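PDB 6GT9: putative sugar binding protein from Geobacillus stearothermophilus, which binds galactose and probably glucose as the sugar-binding component of a three-component sensing system linked to galactan utilization. Local coordinates for residues G90-G95 and K275-M280; S125-Y130 and P290-T295. All coordinates share one frame; numbering follows the deposited sequence.

Contact 1 of 2, residues G90-G95 and K275-M280; sequences GIITQG and KAVKMM
Ile-92 lays its side chain over one flank of helix 269-284, where each of its branches finds a different partner. The CG2 methyl meets CB of Ala-276 at 3.8 Å. CD1 reaches past it to CG2 of Val-277 at 4.1 Å, the two side chains crossing at about a right angle. CG1 lies beside the backbone N, and from there it packs 3.8 Å from the CE methyl of Met-280, a side chain that slides past Ile-92 in the opposite direction. The Met-280 chain leaves its backbone with CG anti to N, then bends at both later torsions (chi2 62°, chi3 77°). That fold brings the thioether down on the strand itself: SD sits 3.8 Å from CA of Gly-90, and CE lies 3.5 Å from N of Ile-91. Gly-90 presents only backbone to the sulfur at this point. No hydrogen bond links the segments; all six touching residues are buried, and the contact is apolar packing. On the flanking strands, Phe-33 and Val-116 also touch Met-280, while Ile-118 touches both Ile-92 and Ala-276. Ile-91 points to the other face of the sheet, against Leu-80 and Ala-83 of helix 73-85. Strand and helix run nearly antiparallel, at 153° with axes 9.6 Å apart, the layered alpha/beta packing of a periplasmic binding protein lobe, whose strand 90-93 leads into Gln-94 of the galactose pocket.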
# COMPACT_ATOMS: atom_id res chain seq x y z
N GLY A 90 11.93 18.94 3.57
CA GLY A 90 11.20 18.17 2.58
C GLY A 90 10.22 17.26 3.30
O GLY A 90 10.44 16.92 4.46
N ILE A 91 9.13 16.88 2.62
CA ILE A 91 8.06 16.08 3.21
C ILE A 91 7.76 14.94 2.25
O ILE A 91 7.57 15.16 1.05
CB ILE A 91 6.80 16.92 3.48
CG1 ILE A 91 7.10 17.98 4.56
CG2 ILE A 91 5.65 16.04 3.90
CD1 ILE A 91 5.97 18.94 4.85
N ILE A 92 7.77 13.72 2.77
CA ILE A 92 7.51 12.51 2.00
C ILE A 92 6.24 11.88 2.56
O ILE A 92 6.16 11.61 3.76
CB ILE A 92 8.69 11.53 2.07
CG1 ILE A 92 9.98 12.23 1.64
CG2 ILE A 92 8.41 10.26 1.22
CD1 ILE A 92 11.26 11.52 2.08
N THR A 93 5.26 11.64 1.69
CA THR A 93 3.94 11.20 2.13
C THR A 93 3.20 10.53 0.98
O THR A 93 3.47 10.79 -0.19
CB THR A 93 3.10 12.39 2.63
OG1 THR A 93 1.82 11.92 3.04
CG2 THR A 93 2.92 13.38 1.49
N GLN A 94 2.23 9.70 1.34
CA GLN A 94 1.24 9.27 0.36
C GLN A 94 0.40 10.46 -0.07
O GLN A 94 0.11 11.36 0.72
CB GLN A 94 0.31 8.22 0.96
CG GLN A 94 0.90 6.87 1.25
CD GLN A 94 0.04 6.15 2.28
OE1 GLN A 94 -0.12 6.65 3.40
NE2 GLN A 94 -0.55 5.01 1.90
N GLY A 95 0.01 10.47 -1.34
CA GLY A 95 -1.08 11.33 -1.75
C GLY A 95 -2.34 10.53 -1.54
O GLY A 95 -2.91 10.01 -2.50
N LYS A 275 14.70 5.12 -1.75
CA LYS A 275 14.77 5.96 -2.94
C LYS A 275 14.07 7.30 -2.74
O LYS A 275 14.51 8.31 -3.30
CB LYS A 275 14.16 5.23 -4.15
CG LYS A 275 15.08 4.18 -4.73
CD LYS A 275 14.53 3.62 -6.02
CE LYS A 275 15.58 2.78 -6.74
NZ LYS A 275 15.15 2.47 -8.12
N ALA A 276 13.00 7.35 -1.94
CA ALA A 276 12.34 8.63 -1.69
C ALA A 276 13.28 9.60 -0.98
O ALA A 276 13.23 10.81 -1.24
CB ALA A 276 11.07 8.43 -0.87
N VAL A 277 14.09 9.11 -0.05
CA VAL A 277 15.00 9.99 0.67
C VAL A 277 16.14 10.43 -0.25
O VAL A 277 16.53 11.60 -0.25
CB VAL A 277 15.53 9.30 1.94
CG1 VAL A 277 16.64 10.12 2.57
CG2 VAL A 277 14.39 9.05 2.96
N LYS A 278 16.67 9.50 -1.06
CA LYS A 278 17.71 9.87 -2.02
C LYS A 278 17.18 10.89 -3.03
O LYS A 278 17.89 11.84 -3.37
CB LYS A 278 18.24 8.64 -2.77
CG LYS A 278 18.84 7.54 -1.89
CD LYS A 278 20.08 7.97 -1.13
CE LYS A 278 21.32 8.08 -2.03
NZ LYS A 278 21.95 6.75 -2.28
N MET A 279 15.96 10.69 -3.54
CA MET A 279 15.38 11.68 -4.46
C MET A 279 15.24 13.03 -3.79
O MET A 279 15.55 14.06 -4.38
CB MET A 279 14.00 11.23 -4.96
CG MET A 279 13.89 9.88 -5.68
SD MET A 279 14.43 9.90 -7.38
CE MET A 279 16.22 9.94 -7.17
N MET A 280 14.74 13.05 -2.54
CA MET A 280 14.56 14.32 -1.84
C MET A 280 15.88 15.09 -1.74
O MET A 280 15.90 16.31 -1.93
CB MET A 280 13.98 14.06 -0.45
CG MET A 280 13.66 15.35 0.31
SD MET A 280 12.43 16.38 -0.52
CE MET A 280 10.91 15.52 -0.10

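Contact 2 of 2, residues S125-Y130 and P290-T295; sequences SRRVAY and PVVTNT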
# COMPACT_ATOMS: atom_id res chain seq x y z
N SER A 125 -1.08 16.63 -8.51
CA SER A 125 -0.55 17.66 -7.63
C SER A 125 0.80 18.15 -8.13
O SER A 125 1.34 17.67 -9.13
CB SER A 125 -0.44 17.15 -6.19
OG SER A 125 0.63 16.25 -6.08
N ARG A 126 1.37 19.12 -7.43
CA ARG A 126 2.68 19.65 -7.78
C ARG A 126 3.80 18.99 -6.98
O ARG A 126 4.91 19.54 -6.91
CB ARG A 126 2.70 21.17 -7.62
CG ARG A 126 1.78 21.87 -8.63
CD ARG A 126 2.13 23.33 -8.83
NE ARG A 126 1.81 24.13 -7.65
CZ ARG A 126 0.64 24.72 -7.44
NH1 ARG A 126 0.44 25.42 -6.34
NH2 ARG A 126 -0.33 24.60 -8.34
N ARG A 127 3.54 17.84 -6.36
CA ARG A 127 4.63 17.01 -5.85
C ARG A 127 5.70 16.87 -6.92
O ARG A 127 5.40 16.78 -8.11
CB ARG A 127 4.09 15.64 -5.41
CG ARG A 127 3.43 14.84 -6.53
CD ARG A 127 4.36 13.77 -7.05
NE ARG A 127 3.76 12.96 -8.13
CZ ARG A 127 3.78 13.30 -9.42
NH1 ARG A 127 4.35 14.43 -9.80
NH2 ARG A 127 3.24 12.50 -10.33
N VAL A 128 6.97 16.89 -6.50
CA VAL A 128 8.06 16.88 -7.47
C VAL A 128 8.20 15.51 -8.11
O VAL A 128 8.47 15.40 -9.31
CB VAL A 128 9.39 17.31 -6.81
CG1 VAL A 128 10.51 17.30 -7.87
CG2 VAL A 128 9.26 18.67 -6.19
N ALA A 129 8.04 14.44 -7.33
CA ALA A 129 8.30 13.10 -7.83
C ALA A 129 7.56 12.11 -6.97
O ALA A 129 7.23 12.40 -5.82
CB ALA A 129 9.80 12.75 -7.82
N TYR A 130 7.29 10.93 -7.54
CA TYR A 130 6.63 9.82 -6.87
C TYR A 130 7.54 8.60 -6.88
O TYR A 130 8.20 8.33 -7.89
CB TYR A 130 5.30 9.47 -7.56
CG TYR A 130 4.66 8.16 -7.13
CD1 TYR A 130 4.31 7.95 -5.80
CD2 TYR A 130 4.36 7.16 -8.05
CE1 TYR A 130 3.70 6.76 -5.39
CE2 TYR A 130 3.73 5.95 -7.66
CZ TYR A 130 3.41 5.77 -6.32
OH TYR A 130 2.81 4.62 -5.87
N PRO A 290 13.38 11.80 -12.00
CA PRO A 290 12.22 11.35 -12.77
C PRO A 290 10.93 11.66 -12.03
O PRO A 290 10.86 11.54 -10.81
CB PRO A 290 12.43 9.83 -12.89
CG PRO A 290 13.83 9.58 -12.55
CD PRO A 290 14.26 10.67 -11.61
N VAL A 291 9.90 12.03 -12.79
CA VAL A 291 8.60 12.33 -12.18
C VAL A 291 8.03 11.09 -11.49
O VAL A 291 7.47 11.18 -10.39
CB VAL A 291 7.62 12.91 -13.21
CG1 VAL A 291 6.24 13.04 -12.62
CG2 VAL A 291 8.09 14.26 -13.71
N VAL A 292 8.16 9.92 -12.12
CA VAL A 292 7.62 8.68 -11.55
C VAL A 292 8.70 7.61 -11.55
O VAL A 292 9.31 7.33 -12.59
CB VAL A 292 6.37 8.18 -12.30
CG1 VAL A 292 5.98 6.79 -11.81
CG2 VAL A 292 5.21 9.15 -12.14
N THR A 293 8.94 7.01 -10.39
CA THR A 293 9.79 5.83 -10.25
C THR A 293 8.91 4.72 -9.69
O THR A 293 8.59 4.73 -8.49
CB THR A 293 11.00 6.10 -9.35
OG1 THR A 293 11.81 7.14 -9.91
CG2 THR A 293 11.85 4.84 -9.19
N ASN A 294 8.51 3.77 -10.54
CA ASN A 294 7.67 2.66 -10.09
C ASN A 294 8.56 1.52 -9.63
O ASN A 294 9.25 0.89 -10.45
CB ASN A 294 6.74 2.17 -11.19
CG ASN A 294 5.61 3.12 -11.46
OD1 ASN A 294 5.31 3.42 -12.61
ND2 ASN A 294 4.98 3.62 -10.39
N THR A 295 8.54 1.23 -8.33
CA THR A 295 9.27 0.08 -7.83
C THR A 295 8.58 -1.21 -8.29
O THR A 295 7.40 -1.22 -8.66
CB THR A 295 9.39 0.15 -6.31
OG1 THR A 295 8.12 0.42 -5.71
CG2 THR A 295 10.37 1.29 -5.92
O HOH W 1 10.70 9.43 -9.04
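Tyr-130 and Val-292 form a parallel bridge with CA atoms 4.9 Å apart, in which the backbone of Tyr-130 bonds to the residues before and after its partner. Its N donates to O of Val-291 at 2.9 Å, and its O accepts from N of Thr-293 at the same length, both bonds fairly straight. Just before the bridge, CA of Ala-129 makes a CA-H...O contact of 3.3 Å with that same Val-291 O. A water extends the link: it donates to O of Tyr-130 and O of Pro-290 and accepts from OG1 of Thr-293, tying the bridge to the turn ahead of it. The Tyr-130 and Val-292 side chains share one face of the sheet. There CG1 of Val-292 comes to the ring edge, near its plane, 4.1 Å from CD2. The Asn-294 amide reaches the same ring with ND2 at 3.8 Å from CE2, the two planes 75° apart, while ND2 itself bonds to O of Gly-132. Arg-127 also lies on this side. Its CG takes the position between the backbone N and the carbonyl carbon (chi1 60°), and its side chain crosses that of Val-291 at about a right angle, NH1 being 3.7 Å from CG1, with O of Val-291 over one face of the guanidinium. The charge is paired elsewhere, through NE with Asp-121. Tyr-130 OH bonds to O of Thr-133, and the Tyr-130 side chain lies about 5 Å from that of Asp-119, a galactose-binding residue. Strand 129-132 lies between 115-118 and the outermost strand 292-294, with Arg-127 reaching Ile-105 of helix 98-110 and Val-128 touching Ile-283 of helix 269-284.

In the fold
Contacts 1 and 2 have centres about 9 Å apart and belong to the same six-stranded parallel sheet, in the order 62-65, 32-36, 90-93, 115-118, 129-132, 292-294. Contact 1 packs helix 269-284 on an inner strand; contact 2 adds the last strand at the edge. Along the chain their segments alternate: 90-95, 125-130, 275-280, 290-295. Helix 269-284 is followed directly by strand 292-294, and CG2 of Thr-293 packs 4.2 Å from NZ of Lys-275. The second sheet, except for strand 298-301, lies in the sequence between 125-130 and 275-280. Both contacts therefore close the first lobe with chain returning from the second, as in two-lobed sugar-binding proteins.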